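Local structure of Ras-associated and pleckstrin homology domains-containing protein 1 (Homo sapiens, 4GN1) at residues L178-V183 / N233-A238; M58-I61 / H65-L68; Q189-K194 / I217-C222; L49-S54 / L73-D78; K96-Y101 / E117-E122. The protein mediates localized membrane signals, targets EVL and VASP to the leading edge, is implicated in regulating lamellipodial dynamics and negatively regulates cell adhesion. All blocks are in the same frame, centred on the assembly; numbering follows the deposited sequence.

Contact 1. Residues L178-V183 / N233-A238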
# COMPACT_ATOMS: atom_id res chain seq x y z
N LEU A 178 13.88 2.89 7.27
CA LEU A 178 13.04 1.73 7.53
C LEU A 178 13.24 0.61 6.50
O LEU A 178 13.03 0.83 5.29
CB LEU A 178 11.58 2.15 7.52
CG LEU A 178 10.50 1.38 8.27
CD1 LEU A 178 10.77 1.31 9.78
CD2 LEU A 178 9.18 2.08 8.02
N GLN A 179 13.64 -0.58 6.99
CA GLN A 179 13.63 -1.83 6.21
C GLN A 179 12.18 -2.30 5.99
O GLN A 179 11.37 -2.25 6.91
CB GLN A 179 14.50 -2.91 6.88
CG GLN A 179 15.98 -2.53 6.91
CD GLN A 179 16.95 -3.70 6.97
OE1 GLN A 179 16.59 -4.89 6.80
NE2 GLN A 179 18.23 -3.37 7.22
N LEU A 180 11.87 -2.76 4.77
CA LEU A 180 10.48 -3.02 4.37
C LEU A 180 9.95 -4.46 4.62
O LEU A 180 8.74 -4.73 4.55
CB LEU A 180 10.28 -2.61 2.90
CG LEU A 180 10.34 -1.10 2.60
CD1 LEU A 180 10.23 -0.83 1.09
CD2 LEU A 180 9.30 -0.30 3.39
N ASP A 181 10.86 -5.37 4.90
CA ASP A 181 10.48 -6.78 5.09
C ASP A 181 9.27 -7.02 5.98
O ASP A 181 8.49 -7.90 5.69
CB ASP A 181 11.66 -7.55 5.67
CG ASP A 181 12.87 -7.37 4.87
OD1 ASP A 181 13.05 -8.19 3.97
OD2 ASP A 181 13.59 -6.37 5.07
N HIS A 182 9.17 -6.28 7.08
CA HIS A 182 8.12 -6.51 8.08
C HIS A 182 7.32 -5.27 8.36
O HIS A 182 6.88 -5.05 9.50
CB HIS A 182 8.69 -7.11 9.39
CG HIS A 182 9.56 -8.34 9.16
ND1 HIS A 182 9.05 -9.54 8.75
CD2 HIS A 182 10.94 -8.52 9.26
CE1 HIS A 182 10.05 -10.42 8.61
NE2 HIS A 182 11.20 -9.80 8.93
N VAL A 183 7.15 -4.42 7.35
CA VAL A 183 6.19 -3.33 7.42
C VAL A 183 5.24 -3.35 6.21
O VAL A 183 5.66 -3.57 5.06
CB VAL A 183 6.83 -1.92 7.55
CG1 VAL A 183 7.74 -1.83 8.78
CG2 VAL A 183 7.57 -1.50 6.28
N ASN A 233 3.41 3.13 -4.59
CA ASN A 233 3.69 2.07 -5.56
C ASN A 233 5.13 1.57 -5.48
O ASN A 233 5.38 0.33 -5.45
CB ASN A 233 3.27 2.47 -6.97
CG ASN A 233 1.75 2.39 -7.15
OD1 ASN A 233 1.18 1.31 -7.10
ND2 ASN A 233 1.10 3.54 -7.32
N GLY A 234 6.05 2.51 -5.38
CA GLY A 234 7.46 2.18 -5.25
C GLY A 234 7.65 1.26 -4.06
O GLY A 234 8.16 0.16 -4.20
N ILE A 235 7.21 1.72 -2.89
CA ILE A 235 7.31 0.91 -1.68
C ILE A 235 6.74 -0.49 -1.87
O ILE A 235 7.35 -1.48 -1.45
CB ILE A 235 6.70 1.63 -0.46
CG1 ILE A 235 7.51 2.91 -0.21
CG2 ILE A 235 6.71 0.74 0.79
CD1 ILE A 235 6.88 3.85 0.79
N ARG A 236 5.60 -0.58 -2.56
CA ARG A 236 4.96 -1.86 -2.83
C ARG A 236 5.82 -2.79 -3.69
O ARG A 236 5.96 -3.98 -3.38
CB ARG A 236 3.57 -1.65 -3.44
CG ARG A 236 2.53 -1.20 -2.43
CD ARG A 236 1.24 -0.74 -3.09
NE ARG A 236 0.49 -1.88 -3.61
CZ ARG A 236 0.02 -1.97 -4.84
NH1 ARG A 236 0.20 -0.98 -5.71
NH2 ARG A 236 -0.65 -3.07 -5.19
N ILE A 237 6.41 -2.24 -4.75
CA ILE A 237 7.32 -3.02 -5.60
C ILE A 237 8.47 -3.61 -4.78
O ILE A 237 8.69 -4.81 -4.78
CB ILE A 237 7.88 -2.19 -6.76
CG1 ILE A 237 6.72 -1.79 -7.67
CG2 ILE A 237 8.96 -2.98 -7.51
CD1 ILE A 237 7.07 -0.77 -8.73
N ALA A 238 9.16 -2.73 -4.07
CA ALA A 238 10.31 -3.11 -3.24
C ALA A 238 9.95 -4.08 -2.11
O ALA A 238 10.81 -4.84 -1.66
CB ALA A 238 10.93 -1.85 -2.66
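Two torsions set the branches of L180 against I235 and A238: CG of L180 lies anti to the carbonyl carbon (chi1 -69°), and the extended second torsion (chi2 176°) then sends the two methyls out at the helix. The setting is the pleckstrin homology (PH) fold, in which a C-terminal helix, here 225-240, covers one end of the strand barrel. L180 belongs to the link between strands 175-178 and 184-188 and brings that link against the helix. Both of its methyls meet the same branch: CD2 of L180 stands 3.8 Å from CG2 of I235, and CD1 of L180 is 3.9 Å from that CG2. This branch of I235 lies anti to the backbone N. The two side chains cross at about a right angle, and I235 also packs on L203 and L205 of strand 202-206. One turn farther along, A238 adds a second contact through its CB. The backbones stay well apart, the nearest alpha carbons being L180 CA and A238 CA at 7.6 Å, and what joins the two segments is purely apolar. Polar bonds fix the link beside this patch. V183 N reaches back to L180 O at 3.2 Å and closes a turn, and the same carbonyl oxygen accepts a bond from K239 NZ, just past the 233-238 segment. On another side of the helix, R236 forms a salt bridge with E63 of the Ras-associating region, while I237 packs on L94. CD1 of L180 finally rests 3.9 Å from CB of A238.

Contact 2. Residues M58-I61 / H65-L68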
# COMPACT_ATOMS: atom_id res chain seq x y z
N MET A 58 -6.25 4.64 9.58
CA MET A 58 -5.59 4.46 8.30
C MET A 58 -6.12 3.20 7.61
O MET A 58 -6.91 2.45 8.19
CB MET A 58 -4.06 4.40 8.51
CG MET A 58 -3.64 3.25 9.40
SD MET A 58 -1.88 3.13 9.72
CE MET A 58 -1.72 4.28 11.08
N GLU A 59 -5.69 2.94 6.38
CA GLU A 59 -6.24 1.78 5.69
C GLU A 59 -5.30 1.27 4.62
O GLU A 59 -4.51 2.04 4.08
CB GLU A 59 -7.58 2.14 5.06
CG GLU A 59 -7.45 3.12 3.91
CD GLU A 59 -8.74 3.33 3.14
OE1 GLU A 59 -9.84 3.28 3.76
OE2 GLU A 59 -8.61 3.59 1.90
N ARG A 60 -5.37 -0.02 4.30
CA ARG A 60 -4.63 -0.51 3.15
C ARG A 60 -5.45 -1.48 2.33
O ARG A 60 -6.34 -2.18 2.84
CB ARG A 60 -3.29 -1.14 3.56
CG ARG A 60 -3.34 -2.41 4.39
CD ARG A 60 -1.93 -3.02 4.61
NE ARG A 60 -2.00 -4.40 5.10
CZ ARG A 60 -1.73 -5.48 4.35
NH1 ARG A 60 -1.35 -5.36 3.07
NH2 ARG A 60 -1.84 -6.69 4.87
N ILE A 61 -5.15 -1.51 1.04
CA ILE A 61 -5.67 -2.53 0.16
C ILE A 61 -4.74 -3.73 0.28
O ILE A 61 -3.55 -3.61 0.04
CB ILE A 61 -5.72 -2.03 -1.29
CG1 ILE A 61 -6.54 -0.75 -1.39
CG2 ILE A 61 -6.24 -3.12 -2.24
CD1 ILE A 61 -6.07 0.19 -2.48
N HIS A 65 -2.52 -11.93 -3.10
CA HIS A 65 -1.83 -13.14 -2.74
C HIS A 65 -1.79 -13.42 -1.28
O HIS A 65 -1.23 -14.43 -0.87
CB HIS A 65 -0.41 -13.09 -3.27
CG HIS A 65 0.50 -12.09 -2.56
ND1 HIS A 65 1.49 -12.48 -1.70
CD2 HIS A 65 0.59 -10.72 -2.65
CE1 HIS A 65 2.16 -11.41 -1.27
NE2 HIS A 65 1.60 -10.33 -1.83
N GLU A 66 -2.34 -12.52 -0.47
CA GLU A 66 -2.14 -12.60 0.97
C GLU A 66 -3.17 -13.53 1.58
O GLU A 66 -4.35 -13.53 1.15
CB GLU A 66 -2.25 -11.21 1.63
CG GLU A 66 -1.11 -10.28 1.27
CD GLU A 66 -1.08 -9.04 2.14
OE1 GLU A 66 -0.65 -9.15 3.34
OE2 GLU A 66 -1.45 -7.96 1.62
N ASN A 67 -2.72 -14.30 2.56
CA ASN A 67 -3.61 -15.13 3.33
C ASN A 67 -4.44 -14.20 4.23
O ASN A 67 -3.91 -13.46 5.06
CB ASN A 67 -2.78 -16.15 4.12
CG ASN A 67 -3.63 -17.22 4.80
OD1 ASN A 67 -4.31 -16.95 5.79
ND2 ASN A 67 -3.57 -18.43 4.29
N LEU A 68 -5.75 -14.18 4.01
CA LEU A 68 -6.62 -13.31 4.79
C LEU A 68 -6.63 -13.64 6.28
O LEU A 68 -6.41 -12.76 7.14
CB LEU A 68 -8.06 -13.31 4.24
CG LEU A 68 -9.03 -12.35 4.95
CD1 LEU A 68 -8.46 -10.91 5.00
CD2 LEU A 68 -10.42 -12.38 4.33
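R60 and E66 grip each other end-on through two donor-acceptor pairs, one to each carboxylate oxygen. NH1 of R60 gives its hydrogen to OE2 of E66 at 3.0 Å, with an N-H...O angle of 160°, and NH2 of R60 meets OE1 of E66 at 3.1 Å in a similarly straight bond. Both oxygens lie close to the guanidinium plane, and each is approached on its syn side; OE2 is met through the syn lone pair itself, whereas the donor to OE1 stands somewhat out of the carboxylate plane. The planes of the two groups are twisted by 36°, so the fork is not quite flat. R60 starts with CG wedged between the backbone N and the carbonyl carbon (chi1 66°) and then runs extended to NE, which carries its head far enough to meet a glutamate coming from the opposite direction. This pair ties strand 58-61 of the ubiquitin-like Ras-associating fold to the loop that leads into helix 68-72. Neither partner relies on the other alone. NE of R60 makes a salt bridge with OE1 of E51 on the neighbouring strand 47-53, and NH2 also binds a malonate ion, probably picked up from the crystallisation liquor. On the acceptor side, OE2 of E66 receives the backbone N of E63, and OE1 receives ND2 of N71. CG of E66 lies over the centre of the H65 ring, 4.1 Å above its plane. N67, the N-cap residue of the helix, uses OD1 to hold the backbone N of E70 and passes a hydrogen from ND2 to the carbonyl oxygen of E24.

Contact 3. Residues Q189-K194 / I217-C222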
# COMPACT_ATOMS: atom_id res chain seq x y z
N GLN A 189 -6.05 8.56 6.83
CA GLN A 189 -7.33 9.21 6.52
C GLN A 189 -7.48 10.46 7.33
O GLN A 189 -7.59 10.40 8.56
CB GLN A 189 -8.52 8.27 6.80
CG GLN A 189 -8.57 7.05 5.89
CD GLN A 189 -8.14 7.42 4.47
OE1 GLN A 189 -8.71 8.33 3.84
NE2 GLN A 189 -7.12 6.72 3.97
N ASP A 190 -7.50 11.60 6.64
CA ASP A 190 -7.77 12.89 7.27
C ASP A 190 -6.69 13.24 8.32
O ASP A 190 -6.98 13.70 9.42
CB ASP A 190 -9.17 12.89 7.89
CG ASP A 190 -9.59 14.27 8.37
OD1 ASP A 190 -10.19 14.34 9.47
OD2 ASP A 190 -9.29 15.28 7.68
N TYR A 191 -5.44 13.03 7.95
CA TYR A 191 -4.32 13.29 8.84
C TYR A 191 -4.09 14.79 9.03
O TYR A 191 -3.49 15.22 10.03
CB TYR A 191 -3.07 12.53 8.35
CG TYR A 191 -3.01 11.09 8.84
CD1 TYR A 191 -4.13 10.49 9.40
CD2 TYR A 191 -1.84 10.34 8.73
CE1 TYR A 191 -4.08 9.18 9.87
CE2 TYR A 191 -1.77 9.03 9.17
CZ TYR A 191 -2.89 8.45 9.74
OH TYR A 191 -2.85 7.15 10.20
N ARG A 192 -4.57 15.56 8.06
CA ARG A 192 -4.69 17.01 8.16
C ARG A 192 -5.14 17.42 9.55
O ARG A 192 -4.49 18.22 10.22
CB ARG A 192 -5.72 17.50 7.15
CG ARG A 192 -5.14 18.19 5.94
CD ARG A 192 -4.45 19.46 6.36
NE ARG A 192 -4.77 20.55 5.45
CZ ARG A 192 -4.28 21.78 5.52
NH1 ARG A 192 -3.41 22.12 6.47
NH2 ARG A 192 -4.67 22.68 4.63
N ASN A 193 -6.27 16.85 9.96
CA ASN A 193 -6.86 17.11 11.26
C ASN A 193 -6.27 16.29 12.43
O ASN A 193 -5.84 16.87 13.43
CB ASN A 193 -8.37 16.87 11.17
CG ASN A 193 -9.06 17.87 10.27
OD1 ASN A 193 -8.83 19.07 10.36
ND2 ASN A 193 -9.93 17.37 9.40
N LYS A 194 -6.24 14.97 12.30
CA LYS A 194 -5.82 14.07 13.38
C LYS A 194 -4.35 14.23 13.81
O LYS A 194 -4.05 14.10 15.00
CB LYS A 194 -6.17 12.59 13.06
CG LYS A 194 -5.62 11.58 14.07
CD LYS A 194 -6.36 10.26 14.07
CE LYS A 194 -6.20 9.54 15.41
NZ LYS A 194 -6.52 10.41 16.59
N ILE A 217 5.63 3.36 14.54
CA ILE A 217 4.83 3.68 13.39
C ILE A 217 5.48 4.91 12.75
O ILE A 217 5.78 5.86 13.45
CB ILE A 217 3.37 3.99 13.80
CG1 ILE A 217 2.76 2.81 14.59
CG2 ILE A 217 2.55 4.32 12.58
CD1 ILE A 217 1.42 3.07 15.27
N LYS A 218 5.72 4.86 11.44
CA LYS A 218 6.30 5.97 10.70
C LYS A 218 5.22 6.67 9.87
O LYS A 218 4.47 6.02 9.13
CB LYS A 218 7.40 5.47 9.78
CG LYS A 218 8.55 4.80 10.51
CD LYS A 218 9.26 5.82 11.37
CE LYS A 218 10.52 5.26 12.01
NZ LYS A 218 10.89 6.11 13.17
N TYR A 219 5.16 8.00 9.99
CA TYR A 219 4.17 8.80 9.27
C TYR A 219 4.81 9.73 8.26
O TYR A 219 5.67 10.53 8.61
CB TYR A 219 3.36 9.63 10.24
CG TYR A 219 2.61 8.84 11.26
CD1 TYR A 219 1.28 8.59 11.11
CD2 TYR A 219 3.25 8.35 12.41
CE1 TYR A 219 0.56 7.89 12.05
CE2 TYR A 219 2.55 7.64 13.37
CZ TYR A 219 1.20 7.41 13.18
OH TYR A 219 0.46 6.70 14.08
N LEU A 220 4.37 9.65 7.01
CA LEU A 220 4.93 10.46 5.94
C LEU A 220 3.83 11.27 5.23
O LEU A 220 2.72 10.78 5.04
CB LEU A 220 5.67 9.59 4.93
CG LEU A 220 6.88 8.85 5.47
CD1 LEU A 220 7.40 7.80 4.49
CD2 LEU A 220 7.96 9.84 5.85
N CYS A 221 4.16 12.50 4.86
CA CYS A 221 3.21 13.39 4.17
C CYS A 221 3.82 13.89 2.87
O CYS A 221 4.97 14.33 2.84
CB CYS A 221 2.82 14.57 5.05
SG CYS A 221 1.60 15.67 4.30
N CYS A 222 3.04 13.82 1.80
CA CYS A 222 3.53 14.17 0.49
C CYS A 222 2.95 15.49 0.05
O CYS A 222 1.90 15.91 0.55
CB CYS A 222 3.17 13.08 -0.50
SG CYS A 222 3.80 11.46 -0.03
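Y191 reaches from the short helix 191-194 toward Y219, a residue of strand 218-221. From CB, pointed at the strand, chi1 of -85° places the ring where it also touches the side chains of C202 and V204. Along the near rim CE2 does most of the touching: CE2 of Y191 lies 3.6 Å from CD1 of Y219 and 3.9 Å from CE1 of Y219. It arrives at the edge of the Y219 ring, close to the plane of that ring, whereas CD1 of Y219 comes to the Y191 ring obliquely. The centroids of the two rings are 5.9 Å apart and the planes are inclined by 50°, an arrangement that is neither a stack nor a T. At the tip, CZ of Y191 passes 4.2 Å from CE1 of Y219, and OH, itself 3.9 Å from that carbon, is hydrogen-bonded to the carbonyl oxygen of L56. In the PH fold this pair packs the connection between strands 184-188 and 202-206, which carries helix 191-194, onto the last barrel strand, and because L56 belongs to the Ras-associating region, the hydroxyl also bridges the two domains. Y191 is a site of phosphorylation by ABL1; in this structure it carries no phosphate. Y195 meets Y191 edge-to-face and also touches the Y219 ring, while K141 makes a cation-pi contact with Y219. Behind the tyrosine, D190 holds the N-cap position without a side-chain capping bond; its OD1 instead takes the amide hydrogen of N193 ND2 at 3.0 Å, through its syn lone pair and in the plane of the asparagine amide.

Contact 4. Residues L49-S54 / L73-D78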
# COMPACT_ATOMS: atom_id res chain seq x y z
N LEU A 49 -10.18 -5.68 -1.44
CA LEU A 49 -10.50 -5.85 -0.05
C LEU A 49 -9.57 -4.93 0.70
O LEU A 49 -8.33 -4.96 0.52
CB LEU A 49 -10.33 -7.30 0.39
CG LEU A 49 -11.04 -7.70 1.68
CD1 LEU A 49 -12.57 -7.67 1.60
CD2 LEU A 49 -10.57 -9.09 2.09
N VAL A 50 -10.18 -4.10 1.52
CA VAL A 50 -9.49 -3.04 2.21
C VAL A 50 -9.68 -3.26 3.70
O VAL A 50 -10.80 -3.58 4.14
CB VAL A 50 -10.13 -1.69 1.79
CG1 VAL A 50 -9.51 -0.53 2.54
CG2 VAL A 50 -10.06 -1.50 0.27
N GLU A 51 -8.61 -3.11 4.49
CA GLU A 51 -8.75 -3.12 5.96
C GLU A 51 -8.52 -1.73 6.52
O GLU A 51 -7.67 -1.00 5.99
CB GLU A 51 -7.83 -4.16 6.65
CG GLU A 51 -6.34 -3.85 6.67
CD GLU A 51 -5.50 -4.93 7.35
OE1 GLU A 51 -4.30 -5.04 7.03
OE2 GLU A 51 -6.00 -5.68 8.19
N THR A 52 -9.30 -1.34 7.52
CA THR A 52 -8.96 -0.15 8.28
C THR A 52 -8.28 -0.60 9.57
O THR A 52 -8.62 -1.66 10.11
CB THR A 52 -10.18 0.74 8.63
OG1 THR A 52 -11.03 0.07 9.58
CG2 THR A 52 -10.97 1.19 7.37
N VAL A 53 -7.29 0.17 10.02
CA VAL A 53 -6.76 0.01 11.37
C VAL A 53 -7.36 1.13 12.19
O VAL A 53 -7.02 2.31 12.03
CB VAL A 53 -5.22 -0.01 11.43
CG1 VAL A 53 -4.76 -0.20 12.86
CG2 VAL A 53 -4.68 -1.15 10.58
N SER A 54 -8.32 0.75 13.02
CA SER A 54 -9.25 1.69 13.63
C SER A 54 -8.62 2.62 14.66
O SER A 54 -8.96 3.80 14.70
CB SER A 54 -10.41 0.92 14.25
OG SER A 54 -11.49 1.80 14.46
N LEU A 73 -5.56 -12.53 12.21
CA LEU A 73 -5.01 -12.91 13.51
C LEU A 73 -4.14 -11.80 14.14
O LEU A 73 -3.99 -11.77 15.35
CB LEU A 73 -4.23 -14.22 13.44
CG LEU A 73 -5.02 -15.46 13.04
CD1 LEU A 73 -4.15 -16.70 12.97
CD2 LEU A 73 -6.21 -15.68 13.96
N ASN A 74 -3.59 -10.91 13.32
CA ASN A 74 -2.95 -9.72 13.84
C ASN A 74 -3.86 -8.72 14.55
O ASN A 74 -3.38 -7.83 15.22
CB ASN A 74 -2.20 -9.01 12.73
CG ASN A 74 -1.01 -9.79 12.27
OD1 ASN A 74 -0.37 -10.48 13.06
ND2 ASN A 74 -0.71 -9.69 11.00
N TRP A 75 -5.16 -8.86 14.42
CA TRP A 75 -6.07 -7.90 15.02
C TRP A 75 -6.14 -8.13 16.50
O TRP A 75 -5.90 -9.25 16.95
CB TRP A 75 -7.44 -8.05 14.39
CG TRP A 75 -7.56 -7.51 12.98
CD1 TRP A 75 -6.53 -7.18 12.08
CD2 TRP A 75 -8.82 -7.25 12.22
NE1 TRP A 75 -7.05 -6.73 10.89
CE2 TRP A 75 -8.41 -6.75 10.91
CE3 TRP A 75 -10.18 -7.37 12.52
CZ2 TRP A 75 -9.33 -6.37 9.95
CZ3 TRP A 75 -11.11 -7.00 11.54
CH2 TRP A 75 -10.69 -6.51 10.28
N THR A 76 -6.44 -7.11 17.30
CA THR A 76 -6.66 -7.37 18.73
C THR A 76 -8.00 -8.09 18.93
O THR A 76 -8.90 -8.05 18.07
CB THR A 76 -6.56 -6.10 19.62
OG1 THR A 76 -7.48 -5.11 19.16
CG2 THR A 76 -5.18 -5.54 19.58
N ARG A 77 -8.13 -8.77 20.07
CA ARG A 77 -9.40 -9.44 20.43
C ARG A 77 -10.62 -8.51 20.24
O ARG A 77 -11.64 -8.91 19.66
CB ARG A 77 -9.31 -9.96 21.89
CG ARG A 77 -8.06 -10.80 22.15
CD ARG A 77 -8.13 -11.65 23.42
NE ARG A 77 -7.38 -12.92 23.28
CZ ARG A 77 -6.06 -13.05 23.35
NH1 ARG A 77 -5.27 -12.00 23.55
NH2 ARG A 77 -5.51 -14.26 23.21
N ASP A 78 -10.46 -7.27 20.71
CA ASP A 78 -11.50 -6.22 20.69
C ASP A 78 -11.32 -5.22 19.54
O ASP A 78 -11.75 -4.06 19.65
CB ASP A 78 -11.48 -5.46 22.04
CG ASP A 78 -10.12 -4.84 22.35
OD1 ASP A 78 -9.11 -5.19 21.71
OD2 ASP A 78 -10.03 -3.99 23.25
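OE2 of E51 accepts the indole N-H of W75, NE1 to OE2 being 3.1 Å, with the hydrogen pointing well at the oxygen (160°). The bond joins strand 47-53 of the ubiquitin-like Ras-associating fold to the loop between helix 68-72 and strand 83-87. OE2 sits in the plane of the indole, at its edge, and is met nearly along its own C-O axis; the carboxylate is turned 31° from the ring. The oxygen also skirts the benzo side, OE2 of E51 standing 3.8 Å from CE2 and from CZ2 of W75. An extended chain beyond CG (chi2 180°) gives E51 the length to reach the indole, and glutamate and indole run antiparallel alongside one another. With OE1 turned to R60, both carboxylate oxygens have partners. W75 also leans on N81 and on L83 of the adjoining strand. The residue before it, N74, gives its ND2 to a malonate ion, probably a crystallisation component, which lies close to E51 as well. Farther along the loop, OG1 of T76 bonds to OD1 of D78 at 3.0 Å.

Contact 5. Residues K96-Y101 / E117-E122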
# COMPACT_ATOMS: atom_id res chain seq x y z
N LYS A 96 -1.63 -0.77 -15.14
CA LYS A 96 -2.36 -0.20 -16.25
C LYS A 96 -1.53 0.85 -17.00
O LYS A 96 -1.57 0.90 -18.23
CB LYS A 96 -3.64 0.44 -15.75
CG LYS A 96 -4.54 -0.48 -14.95
CD LYS A 96 -5.94 0.11 -14.85
CE LYS A 96 -6.74 -0.47 -13.70
NZ LYS A 96 -7.73 0.55 -13.26
N ASN A 97 -0.82 1.69 -16.24
CA ASN A 97 0.06 2.74 -16.79
C ASN A 97 1.46 2.83 -16.14
O ASN A 97 1.78 3.83 -15.48
CB ASN A 97 -0.65 4.10 -16.71
CG ASN A 97 -1.83 4.18 -17.66
OD1 ASN A 97 -1.69 4.07 -18.88
ND2 ASN A 97 -3.02 4.38 -17.09
N PRO A 98 2.30 1.80 -16.35
CA PRO A 98 3.64 1.71 -15.73
C PRO A 98 4.61 2.86 -16.11
O PRO A 98 5.48 3.24 -15.31
CB PRO A 98 4.17 0.37 -16.24
CG PRO A 98 3.43 0.14 -17.52
CD PRO A 98 2.05 0.66 -17.26
N GLN A 99 4.44 3.40 -17.31
CA GLN A 99 5.24 4.54 -17.76
C GLN A 99 5.13 5.71 -16.76
O GLN A 99 5.99 6.60 -16.68
CB GLN A 99 4.83 4.95 -19.18
CG GLN A 99 3.54 5.75 -19.27
CD GLN A 99 2.29 4.92 -19.09
OE1 GLN A 99 2.35 3.74 -18.73
NE2 GLN A 99 1.14 5.53 -19.35
N ASN A 100 4.08 5.68 -15.94
CA ASN A 100 3.88 6.72 -14.94
C ASN A 100 4.50 6.45 -13.58
O ASN A 100 4.48 7.32 -12.72
CB ASN A 100 2.42 7.07 -14.84
CG ASN A 100 1.94 7.77 -16.07
OD1 ASN A 100 2.65 8.61 -16.63
ND2 ASN A 100 0.74 7.43 -16.52
N TYR A 101 5.08 5.28 -13.41
CA TYR A 101 5.68 4.94 -12.12
C TYR A 101 7.09 4.46 -12.25
O TYR A 101 7.93 4.81 -11.40
CB TYR A 101 4.84 3.89 -11.38
CG TYR A 101 3.41 4.35 -11.18
CD1 TYR A 101 2.48 4.23 -12.22
CD2 TYR A 101 3.00 4.90 -9.97
CE1 TYR A 101 1.18 4.66 -12.05
CE2 TYR A 101 1.70 5.33 -9.79
CZ TYR A 101 0.79 5.20 -10.83
OH TYR A 101 -0.51 5.61 -10.68
N GLU A 117 3.60 -3.62 -21.69
CA GLU A 117 3.93 -5.03 -21.50
C GLU A 117 5.45 -5.24 -21.40
O GLU A 117 5.94 -5.81 -20.42
CB GLU A 117 3.37 -5.84 -22.68
CG GLU A 117 2.66 -7.12 -22.28
CD GLU A 117 2.47 -8.10 -23.44
OE1 GLU A 117 2.69 -7.74 -24.63
OE2 GLU A 117 2.11 -9.27 -23.16
N VAL A 118 6.19 -4.76 -22.40
CA VAL A 118 7.64 -4.86 -22.39
C VAL A 118 8.22 -4.24 -21.11
O VAL A 118 9.07 -4.83 -20.45
CB VAL A 118 8.29 -4.20 -23.66
CG1 VAL A 118 9.79 -4.01 -23.48
CG2 VAL A 118 7.99 -5.02 -24.90
N LEU A 119 7.74 -3.05 -20.77
CA LEU A 119 8.27 -2.33 -19.63
C LEU A 119 8.09 -3.08 -18.29
O LEU A 119 8.95 -3.00 -17.41
CB LEU A 119 7.63 -0.95 -19.58
CG LEU A 119 8.02 0.04 -18.47
CD1 LEU A 119 9.49 0.43 -18.64
CD2 LEU A 119 7.11 1.26 -18.52
N LEU A 120 6.98 -3.81 -18.13
CA LEU A 120 6.73 -4.56 -16.89
C LEU A 120 7.57 -5.82 -16.88
O LEU A 120 8.09 -6.22 -15.84
CB LEU A 120 5.24 -4.91 -16.69
CG LEU A 120 4.24 -3.75 -16.73
CD1 LEU A 120 2.84 -4.25 -17.03
CD2 LEU A 120 4.29 -2.94 -15.45
N GLU A 121 7.71 -6.44 -18.04
CA GLU A 121 8.61 -7.58 -18.17
C GLU A 121 10.03 -7.20 -17.74
O GLU A 121 10.60 -7.87 -16.89
CB GLU A 121 8.59 -8.13 -19.59
CG GLU A 121 7.42 -9.08 -19.78
CD GLU A 121 7.04 -9.25 -21.22
OE1 GLU A 121 7.83 -8.84 -22.10
OE2 GLU A 121 5.94 -9.79 -21.48
N GLU A 122 10.56 -6.11 -18.30
CA GLU A 122 11.89 -5.62 -17.94
C GLU A 122 12.07 -5.38 -16.43
O GLU A 122 13.13 -5.67 -15.89
CB GLU A 122 12.23 -4.33 -18.72
CG GLU A 122 12.48 -4.52 -20.22
CD GLU A 122 12.87 -3.23 -20.95
OE1 GLU A 122 12.61 -2.12 -20.43
OE2 GLU A 122 13.45 -3.32 -22.07
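Apolar packing carries the meeting of P98 with L119 and L120. CB of P98 touches CD2 of L120 at 3.4 Å, a tight approach, and CD2 of L119 at 3.8 Å, so the proline ring sits between two successive leucines of helix 113-124. The ring and L120 cross at about a right angle. L119, with CG anti to the backbone N (chi1 -179°), also brings its CD2 up to the backbone of the turn, 3.6 Å from Q99 N. Around the leucines, L120 packs on F95 and L102, and L119 on M111. Among the polar contacts, backbone bonds shape the loop side: Y101 N binds P98 O at 2.8 Å, while on the helix E121 N binds E117 O at 3.0 Å. Of the side-chain bonds, NE2 of Q99 is shared between OD1 of N97, at 3.2 Å and nearly straight (174°), and the carbonyl oxygen of A109. NZ of K116 reaches both OD1 of N97 and the carbonyl oxygen of K96. A cation-pi contact from R226 to the Y101 ring joins the loop to the C-terminal helix of the PH domain. The arrangement belongs to the helical linker that connects the Ras-associating and PH domains in this MRL-family protein.

Overall arrangement
From the N terminus, contact 4 opens first at 49-54, but contact 2, 58-61 with 65-68, closes inside it before 73-78 completes the outer loop; both lie within the Ras-associating fold and touch through paired strands 47-53 and 58-61. Contact 5 follows in series and folds the linker on itself between 96-101 and 117-122. In the PH domain, contact 1 spans 178-183 to 233-238 and encloses contact 3, 189-194 with 217-222. No loops cross. The parts are nevertheless joined in space: contact 2 touches contact 3 across the domain boundary, and Y101 of contact 5 meets N233 of contact 1, setting the linker against the PH helix.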